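Local coordinates for protein amine Dehydrogenase (Pseudomonas putida, PDB 1JMX) that probably serves as the beta-propeller subunit of a quinohemoprotein amine dehydrogenase, which oxidises primary amines and passes the electrons on to heme c, at residues P5-G10 / T32-C37; G10-I15 / P344-R349; V26-D31 / K308-G313; T47-P52 / P202-R207. One frame throughout, in Å; residues are numbered along the deposited sequence.

Overall arrangement
The chain folds as a seven-bladed beta-propeller. Contacts 1, 2 and 3 gather round its first blade. Contact 2 closes the ring, pairing the C-terminal strand 345-348 with strand 12-18. Contact 1 lays the N-terminal segment on the outermost strand of that blade. Contact 3 joins the blade to the last one. The centre of contact 2 is about 9 Å from those of contacts 1 and 3 and about 10 Å from that of contact 4. Contact 4 lies nearer the middle and touches contact 2 through Phe347 and Met50. Contacts 1 and 4 are farthest apart, about 17 Å between centres. None of the four includes the heme c pocket residues 116-120.

Contact 1: residues P5-G10 / T32-C37; sequences PALKAG and TVYKSC
A classic beta bulge in the outermost strand of the first propeller blade sets up this contact. Tyr34 and Lys35 both face Val25 of the neighbouring strand, and both send their side chains toward the irregular N-terminal segment 5-10. The tight part lies round Lys35. Its CG takes the crowded position between backbone N and carbonyl carbon (chi1 68°), and the chain bends at chi3. The aliphatic run then passes between Pro5 and Leu7. Lys35 CB lies 3.8 Å from Pro5 CG, and Lys35 CD lies 3.7 Å from Leu7 CD1. The ammonium ends 2.6 Å from Pro5 O, with Lys35 NZ as donor above the carbonyl plane. The same nitrogen also bonds Leu72 O, so this buried charge has two carbonyl partners. Such partners would probably stabilise its protonated form.

The other side is looser and opens to solvent. Ala6 and Lys8 are exposed there, and the Lys8 side chain crosses Tyr34 at about a right angle, with Lys8 CG 3.9 Å from Tyr34 OH. Pro5, also exposed, still lays its ring along Tyr34, with CG 3.8 Å from Tyr34 CE2. Leu7 N bonds Asp73, and Cys37 forms a disulfide with Cys75, so the next blade meets both segments. Tyr34 CG stands anti to the backbone N (chi1 -171°). This carries the phenol out to the loop, where Tyr34 OH donates to Ala6 O over 2.9 Å.

Contact 2: residues G10-I15 / P344-R349; sequences GHEYMI and PQVFIR
The apolar centre is the Phe347 ring, set in the Velcro closure of the beta-propeller. Here the C-terminal strand 345-348 becomes the innermost strand of a blade whose other three strands come from the N-terminal end. Phe347 CG sits in the crowded position (chi1 67°), which turns the ring over strand 12-15. Tyr13 CB lies over one ring face, 4.0 Å from the centroid, in a CH-pi contact. Ile15 CG2 meets the ring edge, 3.8 Å from Phe347 CE2. On the opposite sheet face Met14 CE presses tightly on Val346 CG2 at 3.5 Å, and Ile348 CD1 packs against Glu12 CB.

Outward from these side chains, the strands are antiparallel and joined by straight backbone bonds. Tyr13 N reaches Phe347 O at 2.8 Å, nearly along the C=O axis, and Phe347 N returns a bond to Tyr13 O. Ile15 and Gln345 exchange a second pair of bonds. Glu12 crosses Val346 obliquely, and its OE2 accepts from Lys304 N of the last blade.

At the polar edge Arg349 N bonds His11 O, and Gly10 N bonds Arg349 O. The Arg349 chain bends at chi2. Its NH2 reaches Asp73, while Arg349 NH1 folds back to its own terminal OXT at 2.8 Å.

Contact 3: residues V26-D31 / K308-G313; sequences VDVASD and KLYLGG
Lys308 leaves its backbone with CB toward the turn 28-31, and the chain runs out fully extended. CD is the first atom to meet that turn, 4.1 Å from Asp31 OD2. CE follows at 3.6 Å from the same Asp31 OD2 and also comes near Val28 O. The tip meets Asp31 head-on. There Lys308 NZ forms a salt bridge with the carboxylate, 3.2 Å from Asp31 OD2, and lies 2.4 Å from Val28 O. Its hydrogen bonds to both carboxylate oxygens are weak, so charge attraction probably dominates.

Tyr310 supplies the sharper bond. Its OH donates to the syn lone pair of Asp31 OD1 over 2.8 Å, in the plane of the ring, with carboxylate and ring planes 74° apart. Val28 CG1 touches the same ring edge, 3.1 Å from Tyr310 OH. An alanine in place of Asp31 would remove the salt bridge and the acceptor of Tyr310 OH, and would probably leave the Lys308 charge less well balanced.

The turn itself is shaped by an Asx motif, in which Asp27 OD1 accepts from Ser30 N and Ser30 OG. The contact thus joins neighbouring propeller blades. The turn that leaves strand 22-27 of the first meets strand 309-312 of the last, with Ile332 of strand 327-333 packed beside Asp31 and Tyr310.

Contact 4: residues T47-P52 / P202-R207; sequences TAMMAP and PHQSPR
Gln204 reaches straight out of the loop 202-207, its chain extended beyond CG (chi2 -171°), and crosses both Met49 and Met50 at about a right angle. Its amide therefore arrives end-on at the edge of strand 47-50. There it pairs with both backbone groups of one residue. Met50 N donates to Gln204 OE1 over 2.8 Å, in the carbonyl plane and on a lone pair, with an angle of 157° at the hydrogen. Gln204 NE2 returns a bond to Met50 O over 3.2 Å, also on a lone pair and close to its own amide plane. The two bonds hold the amide flat and fix which end is oxygen. They give the strand edge a partner much as another backbone would.

The methionines frame this amide differently. Met49 CB lies 3.6 Å from Gln204 NE2, and its chain bends at chi3. Met50 CB touches Gln204 OE1, but bends at chi2 and chi3 take the rest of its side chain away, toward Phe347. Farther along, the Pro202 ring sets CB 4.1 Å from Met49 SD and CG 3.9 Å from Thr47 CG2, both oblique crossings.

An alanine in place of Gln204 would lose both amide bonds and would probably leave the backbone of buried Met50 without good partners.

Strand 47-50 is the innermost of the second propeller blade, with strand 56-61 on its other edge. The loop 202-207, which leads into strand 209-218, approaches near the middle of the propeller and also touches Gln345 of the closing strand 345-348.

Contact 1: residues P5-G10 / T32-C37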
loop_
_atom_site.group_PDB
_atom_site.type_symbol
_atom_site.label_atom_id
_atom_site.label_comp_id
_atom_site.label_asym_id
_atom_site.label_seq_id
_atom_site.Cartn_x
_atom_site.Cartn_y
_atom_site.Cartn_z
ATOM N N PRO B 5 38.368 10.409 -19.446
ATOM C CA PRO B 5 38.890 9.809 -20.683
ATOM C C PRO B 5 37.834 9.849 -21.794
ATOM O O PRO B 5 36.671 9.503 -21.576
ATOM C CB PRO B 5 39.205 8.373 -20.256
ATOM C CG PRO B 5 38.146 8.098 -19.235
ATOM C CD PRO B 5 38.151 9.382 -18.415
ATOM N N ALA B 6 38.225 10.321 -22.970
ATOM C CA ALA B 6 37.298 10.390 -24.091
ATOM C C ALA B 6 37.090 8.981 -24.598
ATOM O O ALA B 6 37.991 8.149 -24.499
ATOM C CB ALA B 6 37.864 11.265 -25.199
ATOM N N LEU B 7 35.901 8.707 -25.121
ATOM C CA LEU B 7 35.588 7.385 -25.650
ATOM C C LEU B 7 36.293 7.110 -26.976
ATOM O O LEU B 7 36.437 8.001 -27.818
ATOM C CB LEU B 7 34.077 7.213 -25.806
ATOM C CG LEU B 7 33.265 6.862 -24.552
ATOM C CD1 LEU B 7 33.564 7.824 -23.412
ATOM C CD2 LEU B 7 31.790 6.858 -24.894
ATOM N N LYS B 8 36.737 5.871 -27.155
ATOM C CA LYS B 8 37.432 5.472 -28.369
ATOM C C LYS B 8 36.486 5.092 -29.497
ATOM O O LYS B 8 35.484 4.416 -29.278
ATOM C CB LYS B 8 38.383 4.317 -28.071
ATOM C CG LYS B 8 39.363 4.620 -26.964
ATOM C CD LYS B 8 40.564 3.704 -27.024
ATOM C CE LYS B 8 41.521 3.964 -25.857
ATOM N NZ LYS B 8 41.967 5.394 -25.780
ATOM N N ALA B 9 36.825 5.525 -30.707
ATOM C CA ALA B 9 36.028 5.239 -31.897
ATOM C C ALA B 9 36.038 3.751 -32.234
ATOM O O ALA B 9 37.044 3.075 -32.039
ATOM C CB ALA B 9 36.547 6.044 -33.073
ATOM N N GLY B 10 34.912 3.250 -32.734
ATOM C CA GLY B 10 34.816 1.844 -33.080
ATOM C C GLY B 10 34.552 0.944 -31.881
ATOM O O GLY B 10 34.129 -0.200 -32.043
ATOM N N THR B 32 34.164 -3.698 -17.919
ATOM C CA THR B 32 34.622 -2.891 -16.799
ATOM C C THR B 32 34.141 -1.452 -16.984
ATOM O O THR B 32 33.818 -1.041 -18.098
ATOM C CB THR B 32 36.179 -2.917 -16.663
ATOM O OG1 THR B 32 36.783 -2.151 -17.717
ATOM C CG2 THR B 32 36.710 -4.353 -16.721
ATOM N N VAL B 33 34.056 -0.709 -15.885
ATOM C CA VAL B 33 33.630 0.683 -15.931
ATOM C C VAL B 33 34.725 1.533 -16.580
ATOM O O VAL B 33 35.855 1.606 -16.089
ATOM C CB VAL B 33 33.310 1.223 -14.516
ATOM C CG1 VAL B 33 32.892 2.691 -14.587
ATOM C CG2 VAL B 33 32.208 0.383 -13.886
ATOM N N TYR B 34 34.402 2.111 -17.733
ATOM C CA TYR B 34 35.341 2.951 -18.464
ATOM C C TYR B 34 35.516 4.306 -17.781
ATOM O O TYR B 34 36.643 4.757 -17.549
ATOM C CB TYR B 34 34.856 3.127 -19.900
ATOM C CG TYR B 34 35.863 3.799 -20.789
ATOM C CD1 TYR B 34 36.938 3.084 -21.319
ATOM C CD2 TYR B 34 35.749 5.155 -21.102
ATOM C CE1 TYR B 34 37.882 3.708 -22.140
ATOM C CE2 TYR B 34 36.685 5.787 -21.922
ATOM C CZ TYR B 34 37.746 5.056 -22.436
ATOM O OH TYR B 34 38.667 5.674 -23.238
ATOM N N LYS B 35 34.392 4.934 -17.440
ATOM C CA LYS B 35 34.388 6.229 -16.763
ATOM C C LYS B 35 33.030 6.499 -16.113
ATOM O O LYS B 35 32.038 5.834 -16.406
ATOM C CB LYS B 35 34.755 7.367 -17.737
ATOM C CG LYS B 35 33.709 7.644 -18.814
ATOM C CD LYS B 35 34.187 8.657 -19.843
ATOM C CE LYS B 35 34.434 10.012 -19.216
ATOM N NZ LYS B 35 34.997 10.952 -20.210
ATOM N N SER B 36 33.006 7.480 -15.220
ATOM C CA SER B 36 31.790 7.857 -14.517
ATOM C C SER B 36 31.626 9.363 -14.580
ATOM O O SER B 36 32.598 10.105 -14.493
ATOM C CB SER B 36 31.864 7.416 -13.049
ATOM O OG SER B 36 32.101 6.022 -12.946
ATOM N N CYS B 37 30.388 9.807 -14.741
ATOM C CA CYS B 37 30.082 11.226 -14.808
ATOM C C CYS B 37 29.066 11.528 -13.723
ATOM O O CYS B 37 28.100 10.790 -13.554
ATOM C CB CYS B 37 29.444 11.602 -16.158
ATOM S SG CYS B 37 30.435 11.458 -17.687
#

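Contact 2: residues G10-I15 / P344-R349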
loop_
_atom_site.group_PDB
_atom_site.type_symbol
_atom_site.label_atom_id
_atom_site.label_comp_id
_atom_site.label_asym_id
_atom_site.label_seq_id
_atom_site.Cartn_x
_atom_site.Cartn_y
_atom_site.Cartn_z
ATOM N N GLY B 10 34.912 3.250 -32.734
ATOM C CA GLY B 10 34.816 1.844 -33.080
ATOM C C GLY B 10 34.552 0.944 -31.881
ATOM O O GLY B 10 34.129 -0.200 -32.043
ATOM N N HIS B 11 34.828 1.446 -30.679
ATOM C CA HIS B 11 34.606 0.686 -29.452
ATOM C C HIS B 11 33.161 0.711 -29.017
ATOM O O HIS B 11 32.499 1.741 -29.095
ATOM C CB HIS B 11 35.442 1.241 -28.308
ATOM C CG HIS B 11 36.876 0.841 -28.363
ATOM N ND1 HIS B 11 37.644 0.681 -27.233
ATOM C CD2 HIS B 11 37.690 0.596 -29.413
ATOM C CE1 HIS B 11 38.874 0.361 -27.582
ATOM N NE2 HIS B 11 38.929 0.305 -28.900
ATOM N N GLU B 12 32.705 -0.420 -28.495
ATOM C CA GLU B 12 31.341 -0.553 -28.012
ATOM C C GLU B 12 31.248 -0.097 -26.559
ATOM O O GLU B 12 32.135 -0.373 -25.759
ATOM C CB GLU B 12 30.884 -1.995 -28.149
ATOM C CG GLU B 12 29.419 -2.197 -27.846
ATOM C CD GLU B 12 28.891 -3.455 -28.473
ATOM O OE1 GLU B 12 29.688 -4.389 -28.696
ATOM O OE2 GLU B 12 27.687 -3.497 -28.772
ATOM N N TYR B 13 30.173 0.607 -26.227
ATOM C CA TYR B 13 29.980 1.113 -24.877
ATOM C C TYR B 13 28.544 0.972 -24.432
ATOM O O TYR B 13 27.643 0.769 -25.248
ATOM C CB TYR B 13 30.383 2.582 -24.792
ATOM C CG TYR B 13 31.858 2.824 -25.007
ATOM C CD1 TYR B 13 32.338 3.311 -26.228
ATOM C CD2 TYR B 13 32.773 2.577 -23.989
ATOM C CE1 TYR B 13 33.694 3.546 -26.422
ATOM C CE2 TYR B 13 34.128 2.808 -24.173
ATOM C CZ TYR B 13 34.582 3.293 -25.391
ATOM O OH TYR B 13 35.926 3.523 -25.555
ATOM N N MET B 14 28.339 1.098 -23.126
ATOM C CA MET B 14 27.015 0.996 -22.532
ATOM C C MET B 14 26.864 2.024 -21.432
ATOM O O MET B 14 27.747 2.176 -20.592
ATOM C CB MET B 14 26.798 -0.393 -21.932
ATOM C CG MET B 14 25.500 -0.532 -21.132
ATOM S SD MET B 14 25.381 -2.114 -20.259
ATOM C CE MET B 14 24.581 -3.053 -21.491
ATOM N N ILE B 15 25.762 2.760 -21.457
ATOM C CA ILE B 15 25.525 3.733 -20.410
ATOM C C ILE B 15 24.422 3.249 -19.487
ATOM O O ILE B 15 23.468 2.598 -19.918
ATOM C CB ILE B 15 25.159 5.124 -20.940
ATOM C CG1 ILE B 15 23.893 5.066 -21.798
ATOM C CG2 ILE B 15 26.332 5.718 -21.679
ATOM C CD1 ILE B 15 23.308 6.442 -22.093
ATOM N N PRO B 344 19.726 0.354 -19.497
ATOM C CA PRO B 344 21.059 0.173 -20.074
ATOM C C PRO B 344 21.009 0.381 -21.585
ATOM O O PRO B 344 20.271 -0.300 -22.283
ATOM C CB PRO B 344 21.381 -1.276 -19.722
ATOM C CG PRO B 344 20.671 -1.461 -18.421
ATOM C CD PRO B 344 19.344 -0.834 -18.716
ATOM N N GLN B 345 21.827 1.304 -22.072
ATOM C CA GLN B 345 21.871 1.663 -23.489
ATOM C C GLN B 345 23.227 1.337 -24.144
ATOM O O GLN B 345 24.268 1.842 -23.718
ATOM C CB GLN B 345 21.569 3.159 -23.598
ATOM C CG GLN B 345 20.420 3.544 -24.494
ATOM C CD GLN B 345 19.119 2.849 -24.174
ATOM O OE1 GLN B 345 18.228 3.420 -23.550
ATOM N NE2 GLN B 345 18.966 1.641 -24.683
ATOM N N VAL B 346 23.198 0.503 -25.185
ATOM C CA VAL B 346 24.407 0.077 -25.899
ATOM C C VAL B 346 24.608 0.822 -27.239
ATOM O O VAL B 346 23.661 0.993 -28.014
ATOM C CB VAL B 346 24.385 -1.472 -26.137
ATOM C CG1 VAL B 346 25.674 -1.944 -26.790
ATOM C CG2 VAL B 346 24.185 -2.201 -24.827
ATOM N N PHE B 347 25.845 1.247 -27.503
ATOM C CA PHE B 347 26.174 1.979 -28.733
ATOM C C PHE B 347 27.644 1.831 -29.116
ATOM O O PHE B 347 28.473 1.489 -28.279
ATOM C CB PHE B 347 25.863 3.477 -28.564
ATOM C CG PHE B 347 26.747 4.177 -27.560
ATOM C CD1 PHE B 347 27.877 4.878 -27.975
ATOM C CD2 PHE B 347 26.467 4.111 -26.196
ATOM C CE1 PHE B 347 28.716 5.495 -27.045
ATOM C CE2 PHE B 347 27.298 4.722 -25.264
ATOM C CZ PHE B 347 28.423 5.414 -25.688
ATOM N N ILE B 348 27.947 2.088 -30.388
ATOM C CA ILE B 348 29.320 2.045 -30.901
ATOM C C ILE B 348 29.753 3.514 -31.026
ATOM O O ILE B 348 29.109 4.300 -31.735
ATOM C CB ILE B 348 29.415 1.396 -32.313
ATOM C CG1 ILE B 348 28.756 0.013 -32.339
ATOM C CG2 ILE B 348 30.873 1.301 -32.746
ATOM C CD1 ILE B 348 29.498 -1.041 -31.592
ATOM N N ARG B 349 30.821 3.875 -30.315
ATOM C CA ARG B 349 31.350 5.238 -30.308
ATOM C C ARG B 349 31.831 5.725 -31.676
ATOM O O ARG B 349 32.310 4.897 -32.488
ATOM C CB ARG B 349 32.484 5.342 -29.288
ATOM C CG ARG B 349 33.128 6.704 -29.204
ATOM C CD ARG B 349 32.112 7.746 -28.791
ATOM N NE ARG B 349 32.705 9.073 -28.763
ATOM C CZ ARG B 349 32.733 9.900 -29.801
ATOM N NH1 ARG B 349 32.192 9.544 -30.961
ATOM N NH2 ARG B 349 33.316 11.085 -29.677
ATOM O OXT ARG B 349 31.713 6.943 -31.921
#

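Contact 3: residues V26-D31 / K308-G313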
loop_
_atom_site.group_PDB
_atom_site.type_symbol
_atom_site.label_atom_id
_atom_site.label_comp_id
_atom_site.label_asym_id
_atom_site.label_seq_id
_atom_site.Cartn_x
_atom_site.Cartn_y
_atom_site.Cartn_z
ATOM N N VAL B 26 30.273 1.911 -19.558
ATOM C CA VAL B 26 30.801 0.568 -19.436
ATOM C C VAL B 26 31.456 0.163 -20.744
ATOM O O VAL B 26 30.866 0.289 -21.813
ATOM C CB VAL B 26 29.683 -0.454 -19.073
ATOM C CG1 VAL B 26 30.205 -1.890 -19.176
ATOM C CG2 VAL B 26 29.175 -0.190 -17.657
ATOM N N ASP B 27 32.717 -0.230 -20.660
ATOM C CA ASP B 27 33.423 -0.686 -21.831
ATOM C C ASP B 27 32.959 -2.132 -22.006
ATOM O O ASP B 27 33.295 -3.006 -21.208
ATOM C CB ASP B 27 34.927 -0.613 -21.599
ATOM C CG ASP B 27 35.711 -1.086 -22.792
ATOM O OD1 ASP B 27 36.322 -2.171 -22.720
ATOM O OD2 ASP B 27 35.690 -0.383 -23.813
ATOM N N VAL B 28 32.137 -2.360 -23.023
ATOM C CA VAL B 28 31.586 -3.681 -23.296
ATOM C C VAL B 28 32.617 -4.779 -23.577
ATOM O O VAL B 28 32.380 -5.940 -23.257
ATOM C CB VAL B 28 30.552 -3.609 -24.442
ATOM C CG1 VAL B 28 30.051 -4.999 -24.828
ATOM C CG2 VAL B 28 29.386 -2.735 -24.017
ATOM N N ALA B 29 33.774 -4.417 -24.121
ATOM C CA ALA B 29 34.801 -5.412 -24.437
ATOM C C ALA B 29 35.400 -6.086 -23.201
ATOM O O ALA B 29 35.498 -7.315 -23.131
ATOM C CB ALA B 29 35.916 -4.776 -25.285
ATOM N N SER B 30 35.776 -5.269 -22.224
ATOM C CA SER B 30 36.388 -5.754 -20.995
ATOM C C SER B 30 35.416 -5.919 -19.828
ATOM O O SER B 30 35.801 -6.385 -18.761
ATOM C CB SER B 30 37.512 -4.805 -20.590
ATOM O OG SER B 30 37.025 -3.484 -20.442
ATOM N N ASP B 31 34.168 -5.513 -20.031
ATOM C CA ASP B 31 33.150 -5.598 -18.993
ATOM C C ASP B 31 33.579 -4.875 -17.732
ATOM O O ASP B 31 33.421 -5.384 -16.624
ATOM C CB ASP B 31 32.814 -7.052 -18.682
ATOM C CG ASP B 31 31.880 -7.650 -19.696
ATOM O OD1 ASP B 31 30.996 -6.913 -20.175
ATOM O OD2 ASP B 31 32.025 -8.849 -20.017
ATOM N N LYS B 308 26.462 -11.195 -25.733
ATOM C CA LYS B 308 26.279 -10.949 -24.308
ATOM C C LYS B 308 24.896 -10.416 -24.049
ATOM O O LYS B 308 24.298 -9.772 -24.907
ATOM C CB LYS B 308 27.270 -9.923 -23.782
ATOM C CG LYS B 308 28.691 -10.363 -23.768
ATOM C CD LYS B 308 29.516 -9.228 -23.239
ATOM C CE LYS B 308 30.971 -9.518 -23.363
ATOM N NZ LYS B 308 31.722 -8.282 -23.115
ATOM N N LEU B 309 24.410 -10.686 -22.845
ATOM C CA LEU B 309 23.101 -10.251 -22.396
ATOM C C LEU B 309 23.350 -9.643 -21.029
ATOM O O LEU B 309 23.796 -10.325 -20.107
ATOM C CB LEU B 309 22.159 -11.450 -22.251
ATOM C CG LEU B 309 20.645 -11.291 -22.446
ATOM C CD1 LEU B 309 19.948 -12.542 -21.935
ATOM C CD2 LEU B 309 20.117 -10.078 -21.733
ATOM N N TYR B 310 23.136 -8.342 -20.926
ATOM C CA TYR B 310 23.317 -7.647 -19.667
ATOM C C TYR B 310 21.975 -7.507 -18.971
ATOM O O TYR B 310 20.943 -7.356 -19.620
ATOM C CB TYR B 310 23.913 -6.254 -19.901
ATOM C CG TYR B 310 25.311 -6.256 -20.481
ATOM C CD1 TYR B 310 25.510 -6.270 -21.864
ATOM C CD2 TYR B 310 26.431 -6.246 -19.653
ATOM C CE1 TYR B 310 26.785 -6.272 -22.406
ATOM C CE2 TYR B 310 27.712 -6.249 -20.184
ATOM C CZ TYR B 310 27.882 -6.262 -21.565
ATOM O OH TYR B 310 29.145 -6.261 -22.108
ATOM N N LEU B 311 21.996 -7.596 -17.647
ATOM C CA LEU B 311 20.793 -7.438 -16.844
ATOM C C LEU B 311 21.047 -6.256 -15.912
ATOM O O LEU B 311 21.985 -6.277 -15.121
ATOM C CB LEU B 311 20.492 -8.705 -16.042
ATOM C CG LEU B 311 20.253 -10.008 -16.816
ATOM C CD1 LEU B 311 19.737 -11.059 -15.843
ATOM C CD2 LEU B 311 19.249 -9.810 -17.941
ATOM N N GLY B 312 20.230 -5.217 -16.040
ATOM C CA GLY B 312 20.394 -4.033 -15.219
ATOM C C GLY B 312 19.160 -3.642 -14.443
ATOM O O GLY B 312 18.190 -4.388 -14.393
ATOM N N GLY B 313 19.179 -2.435 -13.886
ATOM C CA GLY B 313 18.075 -1.956 -13.074
ATOM C C GLY B 313 18.209 -2.564 -11.690
ATOM O O GLY B 313 19.141 -3.330 -11.446
#

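Contact 4: residues T47-P52 / P202-R207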
loop_
_atom_site.group_PDB
_atom_site.type_symbol
_atom_site.label_atom_id
_atom_site.label_comp_id
_atom_site.label_asym_id
_atom_site.label_seq_id
_atom_site.Cartn_x
_atom_site.Cartn_y
_atom_site.Cartn_z
ATOM N N THR B 47 16.491 7.943 -16.703
ATOM C CA THR B 47 16.349 7.274 -17.987
ATOM C C THR B 47 17.138 7.998 -19.074
ATOM O O THR B 47 16.895 9.178 -19.340
ATOM C CB THR B 47 14.869 7.195 -18.394
ATOM O OG1 THR B 47 14.145 6.474 -17.393
ATOM C CG2 THR B 47 14.707 6.487 -19.737
ATOM N N ALA B 48 18.056 7.279 -19.721
ATOM C CA ALA B 48 18.891 7.865 -20.767
ATOM C C ALA B 48 18.780 7.219 -22.141
ATOM O O ALA B 48 18.409 6.048 -22.276
ATOM C CB ALA B 48 20.354 7.878 -20.331
ATOM N N MET B 49 19.083 8.025 -23.156
ATOM C CA MET B 49 19.098 7.604 -24.554
ATOM C C MET B 49 20.218 8.357 -25.260
ATOM O O MET B 49 20.410 9.550 -25.034
ATOM C CB MET B 49 17.776 7.902 -25.259
ATOM C CG MET B 49 16.648 6.952 -24.909
ATOM S SD MET B 49 15.290 7.062 -26.085
ATOM C CE MET B 49 14.277 8.280 -25.336
ATOM N N MET B 50 20.974 7.640 -26.083
ATOM C CA MET B 50 22.078 8.216 -26.839
ATOM C C MET B 50 21.602 8.993 -28.057
ATOM O O MET B 50 20.693 8.556 -28.764
ATOM C CB MET B 50 23.035 7.112 -27.287
ATOM C CG MET B 50 23.844 6.517 -26.162
ATOM S SD MET B 50 24.722 7.803 -25.271
ATOM C CE MET B 50 25.938 8.288 -26.491
ATOM N N ALA B 51 22.211 10.151 -28.291
ATOM C CA ALA B 51 21.863 10.982 -29.445
ATOM C C ALA B 51 22.550 10.376 -30.664
ATOM O O ALA B 51 23.506 9.616 -30.519
ATOM C CB ALA B 51 22.333 12.415 -29.235
ATOM N N PRO B 52 22.079 10.712 -31.880
ATOM C CA PRO B 52 22.659 10.190 -33.122
ATOM C C PRO B 52 24.172 10.445 -33.286
ATOM O O PRO B 52 24.805 9.873 -34.172
ATOM C CB PRO B 52 21.850 10.917 -34.201
ATOM C CG PRO B 52 20.535 11.134 -33.548
ATOM C CD PRO B 52 20.934 11.591 -32.180
ATOM N N PRO B 202 12.874 2.482 -22.788
ATOM C CA PRO B 202 13.003 2.745 -24.225
ATOM C C PRO B 202 14.346 2.187 -24.721
ATOM O O PRO B 202 15.341 2.914 -24.818
ATOM C CB PRO B 202 12.957 4.273 -24.291
ATOM C CG PRO B 202 13.678 4.667 -23.036
ATOM C CD PRO B 202 13.108 3.714 -22.006
ATOM N N HIS B 203 14.370 0.885 -24.996
ATOM C CA HIS B 203 15.579 0.220 -25.464
ATOM C C HIS B 203 16.045 0.756 -26.815
ATOM O O HIS B 203 15.251 0.938 -27.737
ATOM C CB HIS B 203 15.359 -1.288 -25.657
ATOM C CG HIS B 203 14.628 -1.967 -24.539
ATOM N ND1 HIS B 203 15.235 -2.318 -23.355
ATOM C CD2 HIS B 203 13.365 -2.442 -24.467
ATOM C CE1 HIS B 203 14.383 -2.986 -22.603
ATOM N NE2 HIS B 203 13.240 -3.074 -23.257
ATOM N N GLN B 204 17.343 1.006 -26.914
ATOM C CA GLN B 204 17.950 1.432 -28.163
ATOM C C GLN B 204 18.719 0.172 -28.576
ATOM O O GLN B 204 19.938 0.089 -28.438
ATOM C CB GLN B 204 18.884 2.628 -27.944
ATOM C CG GLN B 204 18.139 3.914 -27.605
ATOM C CD GLN B 204 19.037 5.137 -27.592
ATOM O OE1 GLN B 204 20.099 5.139 -26.974
ATOM N NE2 GLN B 204 18.605 6.193 -28.273
ATOM N N SER B 205 17.965 -0.831 -29.018
ATOM C CA SER B 205 18.527 -2.125 -29.404
ATOM C C SER B 205 19.108 -2.183 -30.811
ATOM O O SER B 205 18.747 -1.378 -31.675
ATOM C CB SER B 205 17.471 -3.225 -29.242
ATOM O OG SER B 205 16.416 -3.052 -30.165
ATOM N N PRO B 206 20.016 -3.154 -31.061
ATOM C CA PRO B 206 20.652 -3.326 -32.376
ATOM C C PRO B 206 19.665 -3.454 -33.549
ATOM O O PRO B 206 20.009 -3.125 -34.689
ATOM C CB PRO B 206 21.479 -4.603 -32.184
ATOM C CG PRO B 206 21.903 -4.502 -30.749
ATOM C CD PRO B 206 20.612 -4.079 -30.072
ATOM N N ARG B 207 18.440 -3.901 -33.266
ATOM C CA ARG B 207 17.413 -4.066 -34.302
ATOM C C ARG B 207 16.739 -2.753 -34.734
ATOM O O ARG B 207 15.937 -2.750 -35.667
ATOM C CB ARG B 207 16.346 -5.080 -33.859
ATOM C CG ARG B 207 16.905 -6.415 -33.346
ATOM C CD ARG B 207 15.837 -7.516 -33.308
ATOM N NE ARG B 207 15.471 -7.956 -34.657
ATOM C CZ ARG B 207 14.236 -7.917 -35.161
ATOM N NH1 ARG B 207 13.229 -7.463 -34.430
ATOM N NH2 ARG B 207 14.007 -8.324 -36.406
#